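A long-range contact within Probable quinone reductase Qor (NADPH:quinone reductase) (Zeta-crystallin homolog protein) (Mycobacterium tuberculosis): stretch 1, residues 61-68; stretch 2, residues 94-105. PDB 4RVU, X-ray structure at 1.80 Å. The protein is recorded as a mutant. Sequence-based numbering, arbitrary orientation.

Stretch 1, residues 61-68: FVIGSEVC
Stretch 2 (94-105) ASANGAYAEFCT

Two largely irregular segments of one chain can be joined chiefly by backbone hydrogen bonds, supported by side-chain packing, and residues 61-68 and 94-105 of this quinone reductase illustrate the principle: a ladder of peptide hydrogen bonds, one bridging water and a small apolar cluster connect the two stretches, which bury 601 Å² between them, both sides summed.

The segments run in opposite directions, Val62 lying nearest Gly98, Gly64 nearest Ala99, Ser65 nearest Ala96 and Glu66 nearest Ala94, with CA-CA separations of 4.2 to 4.7 Å. Stretch 1 is extended at both ends, with strand at 61-62 and strand again by Val67, continuing later in the chain; stretch 2 is loop until its strand at 103-105. Three successive carbonyls of stretch 1 accept peptide hydrogens: Ile63 O from Tyr100 N (2.9 Å, 159°), Gly64 O from Ala99 N (3.0 Å, 167°) and Ser65 O from Ala96 N (2.9 Å, 160°). Ser65, with chi1 p (74°) and phi/psi -130/-3, adds a side-chain bond from its OG to Ala94 O at 3.0 Å, so a short polar side chain extends the ladder.

Beside these rungs a water also links the backbones. A single molecule donates to Val62 O (3.1 Å) and Gly64 O (2.8 Å) and accepts from Gly98 N (2.8 Å). Gly98 CA also makes a CA-H...O contact of 3.2 Å with Val62 O.

Both glycines suit this close approach. Gly64 adopts phi/psi 103/151, where a CB would jam against the preceding carbonyl and would lie 2.4 Å from Tyr100 CD1. At Gly98 the positive phi (70/47) favours glycine, and an ideal CB would sit a tight 3.3 Å from Val62 CB.

Side chains add to the backbone contact. Tyr100 (phi/psi -79/74, chi1 m, chi2 22°) presents one ring face to Ile63, which is t at both chi angles; Ile63 CG2 stands 3.7 Å from the Tyr100 ring centroid, 28° off the normal, in a CH-pi contact. The Tyr100 hydroxyl is satisfied elsewhere in the structure. Val62, chi1 t, points toward stretch 2 and brings CG1 to 4.3 Å from Ala101 CB.

Farther along, buried Val67 (phi/psi -148/143, chi1 p) also points across: its CG1 lies 3.9 Å from Ala96 CB and 3.5 Å from Cys104 SG, while its CB is 4.2 Å from Ala99 CB. Cys104, chi1 p, points toward stretch 1. The small methyl of Ala99 (phi/psi -66/-27) fits against the backbone as well, with its CB 3.7 Å from Ser65 N and 3.6 Å from Glu66 O.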

ATOM      1  N   PHE A  61     -25.223 -23.952   0.627  1.00 31.07           N
ATOM      2  CA  PHE A  61     -24.637 -23.664  -0.675  1.00 30.49           C
ATOM      3  C   PHE A  61     -23.762 -24.821  -1.142  1.00 29.69           C
ATOM      4  O   PHE A  61     -23.239 -25.577  -0.323  1.00 29.38           O
ATOM      5  CB  PHE A  61     -23.858 -22.339  -0.667  1.00 29.64           C
ATOM      6  CG  PHE A  61     -22.692 -22.296   0.297  1.00 30.74           C
ATOM      7  CD1 PHE A  61     -22.863 -21.830   1.598  1.00 30.87           C
ATOM      8  CD2 PHE A  61     -21.416 -22.671  -0.112  1.00 29.96           C
ATOM      9  CE1 PHE A  61     -21.793 -21.770   2.479  1.00 30.07           C
ATOM     10  CE2 PHE A  61     -20.344 -22.619   0.759  1.00 30.62           C
ATOM     11  CZ  PHE A  61     -20.530 -22.165   2.059  1.00 31.44           C
ATOM     12  N   VAL A  62     -23.653 -24.975  -2.458  1.00 26.60           N
ATOM     13  CA  VAL A  62     -22.675 -25.884  -3.050  1.00 25.58           C
ATOM     14  C   VAL A  62     -21.396 -25.072  -3.177  1.00 25.53           C
ATOM     15  O   VAL A  62     -21.414 -23.965  -3.716  1.00 26.17           O
ATOM     16  CB  VAL A  62     -23.132 -26.400  -4.430  1.00 25.83           C
ATOM     17  CG1 VAL A  62     -22.027 -27.199  -5.101  1.00 25.89           C
ATOM     18  CG2 VAL A  62     -24.375 -27.261  -4.293  1.00 28.29           C
ATOM     19  N   ILE A  63     -20.291 -25.609  -2.666  1.00 26.60           N
ATOM     20  CA  ILE A  63     -19.054 -24.847  -2.482  1.00 26.73           C
ATOM     21  C   ILE A  63     -18.133 -24.841  -3.714  1.00 26.55           C
ATOM     22  O   ILE A  63     -18.239 -25.726  -4.573  1.00 26.97           O
ATOM     23  CB  ILE A  63     -18.304 -25.401  -1.254  1.00 27.10           C
ATOM     24  CG1 ILE A  63     -17.153 -24.500  -0.815  1.00 28.91           C
ATOM     25  CG2 ILE A  63     -17.840 -26.812  -1.513  1.00 27.83           C
ATOM     26  CD1 ILE A  63     -16.764 -24.715   0.620  1.00 28.01           C
ATOM     27  N   GLY A  64     -17.253 -23.835  -3.801  1.00 21.03           N
ATOM     28  CA  GLY A  64     -16.177 -23.804  -4.789  1.00 20.73           C
ATOM     29  C   GLY A  64     -16.419 -22.884  -5.973  1.00 20.15           C
ATOM     30  O   GLY A  64     -17.564 -22.668  -6.371  1.00 19.82           O
ATOM     31  N   SER A  65     -15.349 -22.346  -6.556  1.00 16.36           N
ATOM     32  CA  SER A  65     -15.518 -21.423  -7.677  1.00 16.37           C
ATOM     33  C   SER A  65     -14.666 -21.730  -8.904  1.00 16.40           C
ATOM     34  O   SER A  65     -14.791 -21.053  -9.922  1.00 16.41           O
ATOM     35  CB  SER A  65     -15.291 -19.968  -7.231  1.00 17.64           C
ATOM     36  OG  SER A  65     -13.922 -19.687  -7.022  1.00 17.48           O
ATOM     37  N   GLU A  66     -13.811 -22.744  -8.828  1.00 16.42           N
ATOM     38  CA  GLU A  66     -12.919 -23.039  -9.953  1.00 16.46           C
ATOM     39  C   GLU A  66     -13.295 -24.361 -10.618  1.00 16.55           C
ATOM     40  O   GLU A  66     -13.380 -25.394  -9.958  1.00 16.58           O
ATOM     41  CB  GLU A  66     -11.451 -23.051  -9.499  1.00 16.41           C
ATOM     42  CG  GLU A  66     -10.432 -23.207 -10.639  1.00 16.43           C
ATOM     43  CD  GLU A  66      -8.969 -23.097 -10.180  1.00 16.38           C
ATOM     44  OE1 GLU A  66      -8.667 -23.387  -9.001  1.00 16.35           O
ATOM     45  OE2 GLU A  66      -8.117 -22.708 -11.011  1.00 16.37           O
ATOM     46  N   VAL A  67     -13.544 -24.321 -11.926  1.00 16.60           N
ATOM     47  CA  VAL A  67     -13.936 -25.529 -12.667  1.00 16.69           C
ATOM     48  C   VAL A  67     -13.424 -25.465 -14.091  1.00 16.73           C
ATOM     49  O   VAL A  67     -13.376 -24.401 -14.689  1.00 16.71           O
ATOM     50  CB  VAL A  67     -15.469 -25.728 -12.688  1.00 16.74           C
ATOM     51  CG1 VAL A  67     -16.148 -24.579 -13.418  1.00 16.74           C
ATOM     52  CG2 VAL A  67     -15.865 -27.072 -13.338  1.00 16.84           C
ATOM     53  N   CYS A  68     -13.017 -26.613 -14.621  1.00 16.80           N
ATOM     54  CA  CYS A  68     -12.795 -26.745 -16.053  1.00 16.85           C
ATOM     55  C   CYS A  68     -13.708 -27.854 -16.552  1.00 16.95           C
ATOM     56  O   CYS A  68     -13.811 -28.910 -15.921  1.00 16.97           O
ATOM     57  CB  CYS A  68     -11.339 -27.107 -16.346  1.00 16.85           C
ATOM     58  SG  CYS A  68     -11.043 -27.470 -18.094  1.00 16.93           S
ATOM     59  N   ALA A  94     -12.777 -19.242 -12.752  1.00 16.39           N
ATOM     60  CA  ALA A  94     -12.422 -19.149 -11.344  1.00 16.32           C
ATOM     61  C   ALA A  94     -13.541 -18.419 -10.605  1.00 16.29           C
ATOM     62  O   ALA A  94     -13.389 -18.066  -9.437  1.00 16.23           O
ATOM     63  CB  ALA A  94     -11.123 -18.369 -11.189  1.00 16.25           C
ATOM     64  N   SER A  95     -14.660 -18.207 -11.295  1.00 16.68           N
ATOM     65  CA  SER A  95     -15.753 -17.394 -10.774  1.00 17.81           C
ATOM     66  C   SER A  95     -17.088 -18.121 -10.833  1.00 17.87           C
ATOM     67  O   SER A  95     -18.134 -17.491 -10.914  1.00 18.20           O
ATOM     68  CB  SER A  95     -15.842 -16.096 -11.576  1.00 17.01           C
ATOM     69  OG  SER A  95     -14.621 -15.388 -11.507  1.00 17.11           O
ATOM     70  N   ALA A  96     -17.046 -19.451 -10.794  1.00 17.38           N
ATOM     71  CA  ALA A  96     -18.242 -20.262 -10.927  1.00 17.22           C
ATOM     72  C   ALA A  96     -19.040 -20.271  -9.631  1.00 18.49           C
ATOM     73  O   ALA A  96     -18.520 -19.936  -8.564  1.00 18.46           O
ATOM     74  CB  ALA A  96     -17.866 -21.696 -11.341  1.00 17.22           C
ATOM     75  N   ASN A  97     -20.312 -20.643  -9.738  1.00 22.50           N
ATOM     76  CA  ASN A  97     -21.154 -20.863  -8.567  1.00 22.05           C
ATOM     77  C   ASN A  97     -21.341 -22.360  -8.385  1.00 22.20           C
ATOM     78  O   ASN A  97     -21.817 -23.033  -9.301  1.00 22.33           O
ATOM     79  CB  ASN A  97     -22.524 -20.212  -8.770  1.00 22.58           C
ATOM     80  CG  ASN A  97     -23.387 -20.256  -7.515  1.00 24.37           C
ATOM     81  OD1 ASN A  97     -22.881 -20.164  -6.397  1.00 25.63           O
ATOM     82  ND2 ASN A  97     -24.698 -20.391  -7.698  1.00 24.78           N
ATOM     83  N   GLY A  98     -20.979 -22.881  -7.215  1.00 17.32           N
ATOM     84  CA  GLY A  98     -21.180 -24.294  -6.921  1.00 17.83           C
ATOM     85  C   GLY A  98     -20.279 -25.243  -7.708  1.00 17.08           C
ATOM     86  O   GLY A  98     -20.737 -26.255  -8.238  1.00 18.17           O
ATOM     87  N   ALA A  99     -18.987 -24.935  -7.760  1.00 17.20           N
ATOM     88  CA  ALA A  99     -18.057 -25.701  -8.598  1.00 17.58           C
ATOM     89  C   ALA A  99     -17.850 -27.160  -8.176  1.00 17.02           C
ATOM     90  O   ALA A  99     -17.500 -28.002  -9.016  1.00 17.46           O
ATOM     91  CB  ALA A  99     -16.706 -24.980  -8.701  1.00 17.31           C
ATOM     92  N   TYR A 100     -18.018 -27.472  -6.890  1.00 17.81           N
ATOM     93  CA  TYR A 100     -17.833 -28.866  -6.450  1.00 17.91           C
ATOM     94  C   TYR A 100     -19.086 -29.670  -6.790  1.00 18.44           C
ATOM     95  O   TYR A 100     -19.875 -30.008  -5.898  1.00 18.40           O
ATOM     96  CB  TYR A 100     -17.612 -28.987  -4.938  1.00 17.50           C
ATOM     97  CG  TYR A 100     -16.299 -28.493  -4.337  1.00 18.11           C
ATOM     98  CD1 TYR A 100     -15.497 -27.552  -4.978  1.00 17.35           C
ATOM     99  CD2 TYR A 100     -15.882 -28.971  -3.099  1.00 17.33           C
ATOM    100  CE1 TYR A 100     -14.318 -27.080  -4.376  1.00 17.62           C
ATOM    101  CE2 TYR A 100     -14.708 -28.520  -2.498  1.00 17.27           C
ATOM    102  CZ  TYR A 100     -13.942 -27.567  -3.140  1.00 17.03           C
ATOM    103  OH  TYR A 100     -12.791 -27.137  -2.543  1.00 17.85           O
ATOM    104  N   ALA A 101     -19.272 -29.970  -8.072  1.00 19.16           N
ATOM    105  CA  ALA A 101     -20.462 -30.672  -8.556  1.00 19.77           C
ATOM    106  C   ALA A 101     -20.180 -31.191  -9.945  1.00 19.81           C
ATOM    107  O   ALA A 101     -19.187 -30.805 -10.553  1.00 19.11           O
ATOM    108  CB  ALA A 101     -21.659 -29.727  -8.593  1.00 19.27           C
ATOM    109  N   GLU A 102     -21.065 -32.040 -10.467  1.00 18.78           N
ATOM    110  CA  GLU A 102     -20.899 -32.529 -11.829  1.00 19.00           C
ATOM    111  C   GLU A 102     -21.192 -31.435 -12.842  1.00 19.15           C
ATOM    112  O   GLU A 102     -20.645 -31.442 -13.952  1.00 18.90           O
ATOM    113  CB  GLU A 102     -21.813 -33.722 -12.080  1.00 19.72           C
ATOM    114  CG  GLU A 102     -21.366 -34.969 -11.369  1.00 20.03           C
ATOM    115  CD  GLU A 102     -22.242 -36.144 -11.692  1.00 21.41           C
ATOM    116  OE1 GLU A 102     -23.298 -36.277 -11.041  1.00 20.33           O
ATOM    117  OE2 GLU A 102     -21.876 -36.922 -12.600  1.00 22.44           O
ATOM    118  N   PHE A 103     -22.055 -30.497 -12.446  1.00 19.40           N
ATOM    119  CA  PHE A 103     -22.455 -29.373 -13.285  1.00 18.34           C
ATOM    120  C   PHE A 103     -22.530 -28.117 -12.437  1.00 18.40           C
ATOM    121  O   PHE A 103     -22.983 -28.165 -11.284  1.00 18.18           O
ATOM    122  CB  PHE A 103     -23.841 -29.616 -13.899  1.00 18.81           C
ATOM    123  CG  PHE A 103     -23.906 -30.798 -14.831  1.00 18.86           C
ATOM    124  CD1 PHE A 103     -24.127 -32.080 -14.336  1.00 19.24           C
ATOM    125  CD2 PHE A 103     -23.785 -30.620 -16.205  1.00 19.94           C
ATOM    126  CE1 PHE A 103     -24.201 -33.166 -15.197  1.00 18.91           C
ATOM    127  CE2 PHE A 103     -23.864 -31.703 -17.074  1.00 20.59           C
ATOM    128  CZ  PHE A 103     -24.065 -32.978 -16.566  1.00 19.88           C
ATOM    129  N   CYS A 104     -22.083 -26.996 -12.995  1.00 19.01           N
ATOM    130  CA  CYS A 104     -22.204 -25.712 -12.310  1.00 18.79           C
ATOM    131  C   CYS A 104     -22.384 -24.602 -13.332  1.00 18.98           C
ATOM    132  O   CYS A 104     -22.318 -24.842 -14.541  1.00 20.26           O
ATOM    133  CB  CYS A 104     -20.972 -25.435 -11.437  1.00 19.31           C
ATOM    134  SG  CYS A 104     -19.442 -25.090 -12.366  1.00 19.82           S
ATOM    135  N   THR A 105     -22.611 -23.388 -12.842  1.00 20.16           N
ATOM    136  CA  THR A 105     -22.760 -22.234 -13.721  1.00 20.49           C
ATOM    137  C   THR A 105     -21.595 -21.287 -13.522  1.00 19.99           C
ATOM    138  O   THR A 105     -21.003 -21.248 -12.443  1.00 20.53           O
ATOM    139  CB  THR A 105     -24.051 -21.459 -13.426  1.00 19.96           C
ATOM    140  OG1 THR A 105     -24.020 -21.004 -12.068  1.00 19.56           O
ATOM    141  CG2 THR A 105     -25.274 -22.341 -13.649  1.00 20.95           C
TER
HETATM  142  O   HOH W   1     -19.811 -21.630  -5.041  1.00 25.34           O